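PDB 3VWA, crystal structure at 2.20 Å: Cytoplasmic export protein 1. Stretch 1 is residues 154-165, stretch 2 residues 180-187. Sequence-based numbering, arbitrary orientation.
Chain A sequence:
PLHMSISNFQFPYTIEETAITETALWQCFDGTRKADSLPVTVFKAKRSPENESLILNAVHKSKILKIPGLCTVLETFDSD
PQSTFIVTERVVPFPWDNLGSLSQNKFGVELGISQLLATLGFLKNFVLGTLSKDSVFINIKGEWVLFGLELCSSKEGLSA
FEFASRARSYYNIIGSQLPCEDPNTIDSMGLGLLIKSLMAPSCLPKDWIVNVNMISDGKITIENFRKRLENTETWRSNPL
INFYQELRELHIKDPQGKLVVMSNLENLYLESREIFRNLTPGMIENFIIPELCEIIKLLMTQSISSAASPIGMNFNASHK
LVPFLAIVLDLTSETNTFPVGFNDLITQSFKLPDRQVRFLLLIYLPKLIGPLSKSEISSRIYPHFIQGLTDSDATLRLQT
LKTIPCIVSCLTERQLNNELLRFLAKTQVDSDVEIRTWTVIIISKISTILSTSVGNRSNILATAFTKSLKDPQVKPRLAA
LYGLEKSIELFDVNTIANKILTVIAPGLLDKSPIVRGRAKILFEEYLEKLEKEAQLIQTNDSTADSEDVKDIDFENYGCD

Stretch 1 (154-165) SKEGLSAFEFAS
Stretch 2, residues 180-187: CEDPNTID

Stretch 1 is a loop leading into a helix that begins at A160 and runs past S165. Stretch 2 is mostly loop and enters a helix at I186. In the register between them, the CA atoms of A160 and P183 are 6.3 Å apart, and those of A164 and E181 are 5.1 Å apart. Along the helix, stretch 2 therefore runs in the opposite sense. The contact buries 371 Å², both sides summed.

The contact is mainly apolar and centres on P183, a buried residue with phi/psi of -60/-19 and a C-gamma exo ring. F163 is in the t rotamer (chi1 174°, chi2 96°) and its CA-to-CB bond points toward stretch 2. Its CD2 lies 3.7 Å from CG of P183, and CB of P183 sits over one face of the ring. F163 CZ reaches I186 CG2 at 4.1 Å, an oblique approach. I186 has chi1 -161° and chi2 176°, both t. L158, with phi/psi -126/125, chi1 -173° (t) and chi2 -105°, between wells, brings CD1 to 4.0 Å from P183 CB. A160 CA is 4.0 Å from P183 CG, and A160 CB is 4.3 Å from P183 CD. One turn further on, A164, with phi/psi -54/-35, points toward stretch 2, and its CB lies 4.1 Å from E181 CB. E181 has chi1 -67° (m) and chi2 175° (t).

No hydrogen bond crosses between the stretches. The CA-to-CB bond of K155 points toward stretch 2; chi1 is -68° (m), chi2 165° (t), chi3 126° and chi4 -129°, the last two between wells. Its NZ is 3.6 Å from N184 OD1, and its CE is 4.2 Å from P183 O. N184 leaves its CA sideways in the m rotamer (chi1 -63°), but its end comes nearer to stretch 1.

The hydrogen bonds lie within each stretch. S159 caps the first helix: E162 N donates to S159 OG at 2.8 Å, with an angle of 166°. This satisfies an amide at the helix start that has no earlier turn to pair with. F163 N donates to S159 O at 3.1 Å, and A164 N to A160 O at 2.9 Å. S165 OG donates to E162 O at 3.0 Å.

In stretch 2, D182 (chi1 -165°, t) points away from stretch 1. Its OD2 accepts from N184 N at 2.8 Å, with an angle of 162°, and weakly from N184 ND2 at 3.1 Å. These bonds span P183, from the D182 side chain to N184. I186 N donates weakly to D182 O at 2.8 Å.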

# COMPACT_ATOMS: atom_id res chain seq x y z
N SER A 154 3.83 -41.11 -2.87
CA SER A 154 2.77 -41.64 -2.03
C SER A 154 3.32 -42.63 -1.01
O SER A 154 4.29 -43.34 -1.26
CB SER A 154 1.73 -42.33 -2.91
OG SER A 154 0.61 -42.75 -2.14
N LYS A 155 2.72 -42.67 0.17
CA LYS A 155 3.24 -43.58 1.17
C LYS A 155 2.79 -45.01 0.88
O LYS A 155 3.47 -45.97 1.25
CB LYS A 155 2.87 -43.09 2.57
CG LYS A 155 3.59 -41.79 2.94
CD LYS A 155 2.98 -41.12 4.14
CE LYS A 155 4.03 -40.86 5.20
NZ LYS A 155 3.54 -41.41 6.50
N GLU A 156 1.67 -45.15 0.16
CA GLU A 156 1.10 -46.48 -0.09
C GLU A 156 1.96 -47.29 -1.05
O GLU A 156 2.20 -46.87 -2.20
CB GLU A 156 -0.36 -46.41 -0.57
CG GLU A 156 -0.57 -45.59 -1.84
CD GLU A 156 -1.99 -45.08 -1.99
OE1 GLU A 156 -2.47 -44.34 -1.09
OE2 GLU A 156 -2.62 -45.39 -3.02
N GLY A 157 2.43 -48.43 -0.56
CA GLY A 157 3.25 -49.33 -1.33
C GLY A 157 4.58 -48.69 -1.61
O GLY A 157 4.99 -48.56 -2.77
N LEU A 158 5.26 -48.27 -0.55
CA LEU A 158 6.45 -47.48 -0.72
C LEU A 158 7.59 -48.11 0.01
O LEU A 158 7.51 -48.38 1.22
CB LEU A 158 6.21 -46.03 -0.28
CG LEU A 158 7.16 -44.83 -0.43
CD1 LEU A 158 7.81 -44.47 0.90
CD2 LEU A 158 8.20 -44.95 -1.53
N SER A 159 8.66 -48.35 -0.73
CA SER A 159 9.82 -49.01 -0.21
C SER A 159 10.70 -47.96 0.44
O SER A 159 11.22 -47.06 -0.24
CB SER A 159 10.53 -49.73 -1.36
OG SER A 159 11.93 -49.59 -1.20
N ALA A 160 10.84 -48.05 1.75
CA ALA A 160 11.77 -47.24 2.51
C ALA A 160 13.15 -47.24 1.86
O ALA A 160 13.83 -46.20 1.76
CB ALA A 160 11.89 -47.79 3.93
N PHE A 161 13.57 -48.44 1.44
CA PHE A 161 14.90 -48.62 0.88
C PHE A 161 15.07 -47.75 -0.37
O PHE A 161 16.01 -46.98 -0.50
CB PHE A 161 15.14 -50.11 0.56
CG PHE A 161 16.53 -50.39 0.02
CD1 PHE A 161 16.77 -50.37 -1.36
CD2 PHE A 161 17.59 -50.64 0.89
CE1 PHE A 161 18.05 -50.61 -1.86
CE2 PHE A 161 18.87 -50.90 0.40
CZ PHE A 161 19.10 -50.88 -0.97
N GLU A 162 14.11 -47.87 -1.28
CA GLU A 162 14.10 -47.13 -2.55
C GLU A 162 14.16 -45.59 -2.30
O GLU A 162 14.98 -44.86 -2.89
CB GLU A 162 12.84 -47.57 -3.31
CG GLU A 162 12.77 -47.21 -4.78
CD GLU A 162 12.49 -45.74 -4.95
OE1 GLU A 162 11.46 -45.26 -4.41
OE2 GLU A 162 13.31 -45.07 -5.59
N PHE A 163 13.31 -45.12 -1.38
CA PHE A 163 13.21 -43.70 -1.07
C PHE A 163 14.52 -43.14 -0.47
O PHE A 163 14.96 -42.06 -0.81
CB PHE A 163 12.03 -43.46 -0.12
CG PHE A 163 11.93 -42.04 0.37
CD1 PHE A 163 11.08 -41.12 -0.26
CD2 PHE A 163 12.74 -41.60 1.41
CE1 PHE A 163 11.03 -39.78 0.16
CE2 PHE A 163 12.69 -40.27 1.82
CZ PHE A 163 11.83 -39.38 1.20
N ALA A 164 15.12 -43.90 0.44
CA ALA A 164 16.38 -43.54 1.04
C ALA A 164 17.50 -43.23 0.03
O ALA A 164 18.31 -42.33 0.28
CB ALA A 164 16.79 -44.62 2.03
N SER A 165 17.56 -43.92 -1.11
CA SER A 165 18.62 -43.67 -2.11
C SER A 165 18.40 -42.34 -2.83
O SER A 165 19.33 -41.52 -2.94
CB SER A 165 18.78 -44.83 -3.13
OG SER A 165 17.80 -45.81 -2.87
N CYS A 180 17.20 -37.70 7.78
CA CYS A 180 17.10 -39.11 8.12
C CYS A 180 16.73 -39.88 6.87
O CYS A 180 16.50 -39.30 5.81
CB CYS A 180 16.05 -39.37 9.22
SG CYS A 180 14.33 -39.14 8.67
N GLU A 181 16.67 -41.20 7.00
CA GLU A 181 16.34 -42.06 5.87
C GLU A 181 14.93 -42.59 6.00
O GLU A 181 14.40 -43.24 5.11
CB GLU A 181 17.37 -43.18 5.78
CG GLU A 181 18.77 -42.67 5.42
CD GLU A 181 19.81 -43.78 5.46
OE1 GLU A 181 19.87 -44.51 6.50
OE2 GLU A 181 20.55 -43.94 4.43
N ASP A 182 14.32 -42.30 7.13
CA ASP A 182 13.00 -42.81 7.36
C ASP A 182 12.00 -41.86 6.69
O ASP A 182 11.94 -40.67 7.03
CB ASP A 182 12.73 -42.96 8.87
CG ASP A 182 11.52 -43.82 9.15
OD1 ASP A 182 11.49 -44.46 10.23
OD2 ASP A 182 10.62 -43.89 8.26
N PRO A 183 11.26 -42.38 5.70
CA PRO A 183 10.16 -41.69 5.03
C PRO A 183 9.03 -41.29 5.97
O PRO A 183 8.22 -40.43 5.62
CB PRO A 183 9.63 -42.74 4.05
CG PRO A 183 10.79 -43.63 3.79
CD PRO A 183 11.54 -43.69 5.08
N ASN A 184 8.95 -41.91 7.15
CA ASN A 184 7.81 -41.69 8.02
C ASN A 184 8.06 -40.61 9.02
O ASN A 184 7.15 -40.15 9.72
CB ASN A 184 7.48 -42.98 8.75
CG ASN A 184 7.07 -44.08 7.80
OD1 ASN A 184 6.07 -43.95 7.10
ND2 ASN A 184 7.85 -45.14 7.76
N THR A 185 9.32 -40.21 9.09
CA THR A 185 9.79 -39.25 10.04
C THR A 185 10.59 -38.13 9.35
O THR A 185 10.95 -37.12 9.99
CB THR A 185 10.71 -39.93 11.06
OG1 THR A 185 11.75 -40.62 10.35
CG2 THR A 185 9.94 -40.88 11.98
N ILE A 186 10.90 -38.30 8.06
CA ILE A 186 11.65 -37.25 7.37
C ILE A 186 10.88 -35.89 7.33
O ILE A 186 11.48 -34.84 7.55
CB ILE A 186 12.20 -37.67 5.99
CG1 ILE A 186 13.32 -36.72 5.56
CG2 ILE A 186 11.10 -37.77 4.92
CD1 ILE A 186 14.00 -37.10 4.26
N ASP A 187 9.58 -35.91 7.11
CA ASP A 187 8.84 -34.64 7.05
C ASP A 187 8.73 -33.91 8.40
O ASP A 187 8.99 -32.70 8.47
CB ASP A 187 7.50 -34.82 6.38
CG ASP A 187 7.63 -35.13 4.89
OD1 ASP A 187 8.65 -34.72 4.27
OD2 ASP A 187 6.70 -35.78 4.35